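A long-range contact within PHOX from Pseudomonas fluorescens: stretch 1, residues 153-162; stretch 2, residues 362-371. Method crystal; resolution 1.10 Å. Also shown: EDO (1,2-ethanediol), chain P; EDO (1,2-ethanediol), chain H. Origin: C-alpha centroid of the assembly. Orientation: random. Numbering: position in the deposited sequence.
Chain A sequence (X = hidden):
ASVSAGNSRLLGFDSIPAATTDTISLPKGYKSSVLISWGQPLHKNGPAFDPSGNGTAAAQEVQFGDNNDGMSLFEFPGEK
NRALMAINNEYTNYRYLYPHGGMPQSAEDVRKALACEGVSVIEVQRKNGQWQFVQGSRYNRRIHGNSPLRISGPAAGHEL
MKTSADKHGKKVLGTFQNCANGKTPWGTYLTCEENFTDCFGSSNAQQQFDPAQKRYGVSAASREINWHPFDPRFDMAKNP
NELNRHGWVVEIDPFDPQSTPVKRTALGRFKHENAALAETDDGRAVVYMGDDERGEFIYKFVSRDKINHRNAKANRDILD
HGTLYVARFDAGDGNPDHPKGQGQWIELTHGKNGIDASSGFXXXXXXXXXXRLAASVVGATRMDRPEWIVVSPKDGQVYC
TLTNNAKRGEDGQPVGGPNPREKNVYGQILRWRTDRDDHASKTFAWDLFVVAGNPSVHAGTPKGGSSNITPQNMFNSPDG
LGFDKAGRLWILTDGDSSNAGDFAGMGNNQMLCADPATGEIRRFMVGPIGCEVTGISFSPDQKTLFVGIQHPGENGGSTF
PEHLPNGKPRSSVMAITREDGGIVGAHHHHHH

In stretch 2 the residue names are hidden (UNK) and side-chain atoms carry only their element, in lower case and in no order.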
# COMPACT_ATOMS: atom_id res chain seq x y z
N GLY A 153 -6.24 16.69 13.11
CA GLY A 153 -6.51 17.41 11.87
C GLY A 153 -7.93 17.94 11.85
O GLY A 153 -8.66 17.85 12.84
N PRO A 154 -8.35 18.50 10.71
CA PRO A 154 -9.57 19.30 10.71
C PRO A 154 -10.83 18.51 11.03
O PRO A 154 -11.82 19.11 11.45
CB PRO A 154 -9.62 19.84 9.28
CG PRO A 154 -8.18 19.94 8.89
CD PRO A 154 -7.54 18.73 9.50
N ALA A 155 -10.84 17.21 10.77
CA ALA A 155 -12.04 16.41 11.01
C ALA A 155 -12.10 15.85 12.42
O ALA A 155 -13.13 15.32 12.82
CB ALA A 155 -12.15 15.29 9.98
N ALA A 156 -11.03 15.97 13.20
CA ALA A 156 -11.07 15.54 14.60
C ALA A 156 -12.17 16.28 15.34
O ALA A 156 -12.30 17.50 15.23
CB ALA A 156 -9.73 15.77 15.27
N GLY A 157 -13.00 15.54 16.07
CA GLY A 157 -14.05 16.15 16.88
C GLY A 157 -15.31 16.51 16.12
O GLY A 157 -16.24 17.05 16.70
N HIS A 158 -15.36 16.22 14.83
CA HIS A 158 -16.55 16.54 14.04
C HIS A 158 -17.70 15.65 14.44
O HIS A 158 -17.50 14.50 14.82
CB HIS A 158 -16.26 16.37 12.55
CG HIS A 158 -17.29 17.01 11.67
ND1 HIS A 158 -18.36 16.35 11.19
CD2 HIS A 158 -17.41 18.32 11.21
CE1 HIS A 158 -19.11 17.18 10.44
NE2 HIS A 158 -18.53 18.39 10.46
N GLU A 159 -18.92 16.15 14.25
CA GLU A 159 -20.12 15.34 14.48
C GLU A 159 -20.07 13.98 13.77
O GLU A 159 -20.47 12.97 14.35
CB GLU A 159 -21.35 16.11 14.04
CG GLU A 159 -21.82 17.17 15.03
CD GLU A 159 -22.07 16.60 16.42
OE1 GLU A 159 -23.03 15.81 16.58
OE2 GLU A 159 -21.44 17.09 17.38
N LEU A 160 -19.58 13.96 12.54
CA LEU A 160 -19.54 12.72 11.76
C LEU A 160 -18.53 11.70 12.30
O LEU A 160 -18.53 10.54 11.87
CB LEU A 160 -19.19 13.01 10.30
CG LEU A 160 -20.29 13.69 9.49
CD1 LEU A 160 -19.77 14.07 8.11
CD2 LEU A 160 -21.51 12.79 9.37
N MET A 161 -17.68 12.14 13.22
CA MET A 161 -16.62 11.30 13.77
C MET A 161 -16.95 10.83 15.19
O MET A 161 -16.13 10.18 15.83
CB MET A 161 -15.29 12.04 13.77
CG MET A 161 -14.87 12.52 12.40
SD MET A 161 -14.43 11.19 11.25
CE MET A 161 -12.73 10.92 11.73
N LYS A 162 -18.13 11.19 15.68
CA LYS A 162 -18.57 10.80 17.01
C LYS A 162 -19.41 9.53 16.96
O LYS A 162 -20.25 9.36 16.08
CB LYS A 162 -19.38 11.94 17.65
CG LYS A 162 -18.58 13.21 17.89
CD LYS A 162 -19.46 14.34 18.39
CE LYS A 162 -18.65 15.59 18.64
NZ LYS A 162 -19.48 16.70 19.18
N UNK A 362 -20.70 20.86 4.38
CA UNK A 362 -21.01 21.91 5.35
C UNK A 362 -19.77 22.70 5.75
O UNK A 362 -19.86 23.84 6.19
c UNK A 362 -21.67 21.31 6.58
N UNK A 363 -18.63 22.03 5.72
CA UNK A 363 -17.40 22.56 6.29
C UNK A 363 -16.22 21.74 5.78
O UNK A 363 -16.41 20.78 5.03
c UNK A 363 -17.82 21.16 8.36
c UNK A 363 -17.47 22.53 7.82
o UNK A 363 -18.56 21.08 9.36
o UNK A 363 -17.37 20.15 7.79
N UNK A 364 -15.01 22.14 6.14
CA UNK A 364 -13.81 21.49 5.62
C UNK A 364 -13.68 20.07 6.15
O UNK A 364 -13.21 19.19 5.43
c UNK A 364 -11.20 21.60 3.94
c UNK A 364 -12.57 22.32 5.96
n UNK A 364 -10.15 20.96 3.45
o UNK A 364 -12.04 22.13 3.21
c UNK A 364 -11.27 21.71 5.45
N UNK A 365 -14.16 19.80 7.36
CA UNK A 365 -14.13 18.43 7.87
C UNK A 365 -14.87 17.49 6.93
O UNK A 365 -14.38 16.39 6.63
c UNK A 365 -14.73 18.38 9.26
N UNK A 366 -16.04 17.90 6.47
CA UNK A 366 -16.81 17.06 5.55
C UNK A 366 -16.14 16.87 4.20
O UNK A 366 -16.25 15.80 3.60
c UNK A 366 -19.03 17.57 6.65
c UNK A 366 -18.22 17.64 5.37
c UNK A 366 -20.51 17.86 6.46
o UNK A 366 -20.95 18.11 5.32
o UNK A 366 -21.25 17.73 7.46
N UNK A 367 -15.45 17.89 3.72
CA UNK A 367 -14.65 17.76 2.51
C UNK A 367 -13.64 16.62 2.65
O UNK A 367 -13.44 15.84 1.72
c UNK A 367 -13.94 19.09 2.17
c UNK A 367 -14.96 20.19 1.91
c UNK A 367 -13.02 18.92 0.96
N UNK A 368 -13.00 16.53 3.81
CA UNK A 368 -11.97 15.52 4.03
C UNK A 368 -12.56 14.13 4.26
O UNK A 368 -12.09 13.14 3.68
c UNK A 368 -9.77 17.74 6.32
c UNK A 368 -9.21 17.04 3.98
c UNK A 368 -11.10 15.94 5.22
c UNK A 368 -10.32 17.24 5.00
N UNK A 369 -13.61 14.04 5.07
CA UNK A 369 -14.27 12.77 5.34
C UNK A 369 -14.85 12.19 4.05
O UNK A 369 -14.84 10.98 3.84
c UNK A 369 -15.36 12.95 6.42
c UNK A 369 -16.15 11.67 6.62
c UNK A 369 -15.73 13.96 8.74
c UNK A 369 -14.73 13.40 7.75
N UNK A 370 -15.34 13.08 3.19
CA UNK A 370 -15.94 12.71 1.91
C UNK A 370 -15.11 13.21 0.75
O UNK A 370 -15.64 13.65 -0.27
c UNK A 370 -18.27 12.64 2.87
n UNK A 370 -19.36 13.27 3.34
n UNK A 370 -19.27 11.33 4.33
c UNK A 370 -19.98 12.47 4.24
c UNK A 370 -17.36 13.24 1.84
c UNK A 370 -18.22 11.40 3.49
N UNK A 371 -13.80 12.99 0.84
CA UNK A 371 -12.88 13.48 -0.18
C UNK A 371 -13.23 12.97 -1.58
O UNK A 371 -13.06 13.69 -2.55
c UNK A 371 -11.46 13.12 0.19
C1 EDO P . -6.15 18.50 15.39
O1 EDO P . -7.53 18.97 15.67
C2 EDO P . -5.62 19.21 14.14
O2 EDO P . -5.33 20.59 14.42
C1 EDO H . -5.86 21.64 6.65
O1 EDO H . -5.19 22.89 6.90
C2 EDO H . -7.12 21.89 5.83
O2 EDO H . -7.80 20.66 5.53

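Position 362 carries one side-chain carbon, which identifies alanine; its CB points toward stretch 1 but A362 CB lies 5.8 Å from H158 NE2, the nearest atom there, so A362 makes no contact.

Position 363 has two side-chain carbons, the second bearing two oxygens, one of them against H158: a carboxylate on a single methylene, hence aspartate. H158 NE2 donates to D363 OD2 at 2.9 Å, with an N-H...acceptor angle of 149°. The other oxygen caps the helix that follows, D363 OD1 accepting from the backbone N of position 366 at 2.9 Å.

Position 364 shows three carbons, the last carrying one oxygen and one nitrogen, and stays clear of stretch 1. This is the amide of glutamine. Q364 NE2 donates to O2 of the chain H ethanediol at 3.2 Å, and the closest side-chain approach to stretch 1 is Q364 CG to P154 CB, at 4.6 Å.

Position 365 again has a lone carbon, touching H158, P154 and A155, so it is alanine. A365 CB lies 3.3 Å from H158 CD2, 3.7 Å from P154 O and 3.8 Å from A155 CA; here the two backbones come closest, with A155 CA 4.3 Å from A365 CA.

Position 366 has three carbons ending in two oxygens, one near the H158 ring edge: one methylene longer than aspartate, it is glutamate. Its CB points sideways, yet the chain end comes nearer, placing E366 OE2 3.7 Å from H158 CE1.

Position 367 is a carbon bearing two carbons, the fork of valine; V367 is buried and out of reach of stretch 1.

Position 368 has four carbons forked at the second, a terminal one against P154; it is leucine, with L368 CD1 3.6 Å from P154 CB.

Position 369 also has four, but forked at the first with one arm two carbons long, lying against A155, L160 and M161, hence isoleucine. I369 CG1 is 3.9 Å from A155 CB, while I369 CD1 is 3.9 Å from L160 CB and 4.0 Å from M161 SD.

Position 370 holds one carbon and a five-membered ring with two nitrogens, near L160: histidine. H370 CE1 approaches L160 CD1 at 4.2 Å.

Position 371 has a single carbon, so it is alanine; A371 lies beyond reach.

The contact combines close apolar packing with one directed polar bond. Small side chains at A155 and A365 let the backbones approach, and I369 fills the space beside A155, L160 and M161. H158 is fixed through both ring nitrogens: L160 N donates to H158 ND1 at 3.0 Å (173°), leaving NE2 to donate to D363. Because D363 also caps the helix, this bond ties the loop to the helix start. The two stretches together bury 455 Å².

Stretch 2, residues 362-371: ADQAEVLIHA
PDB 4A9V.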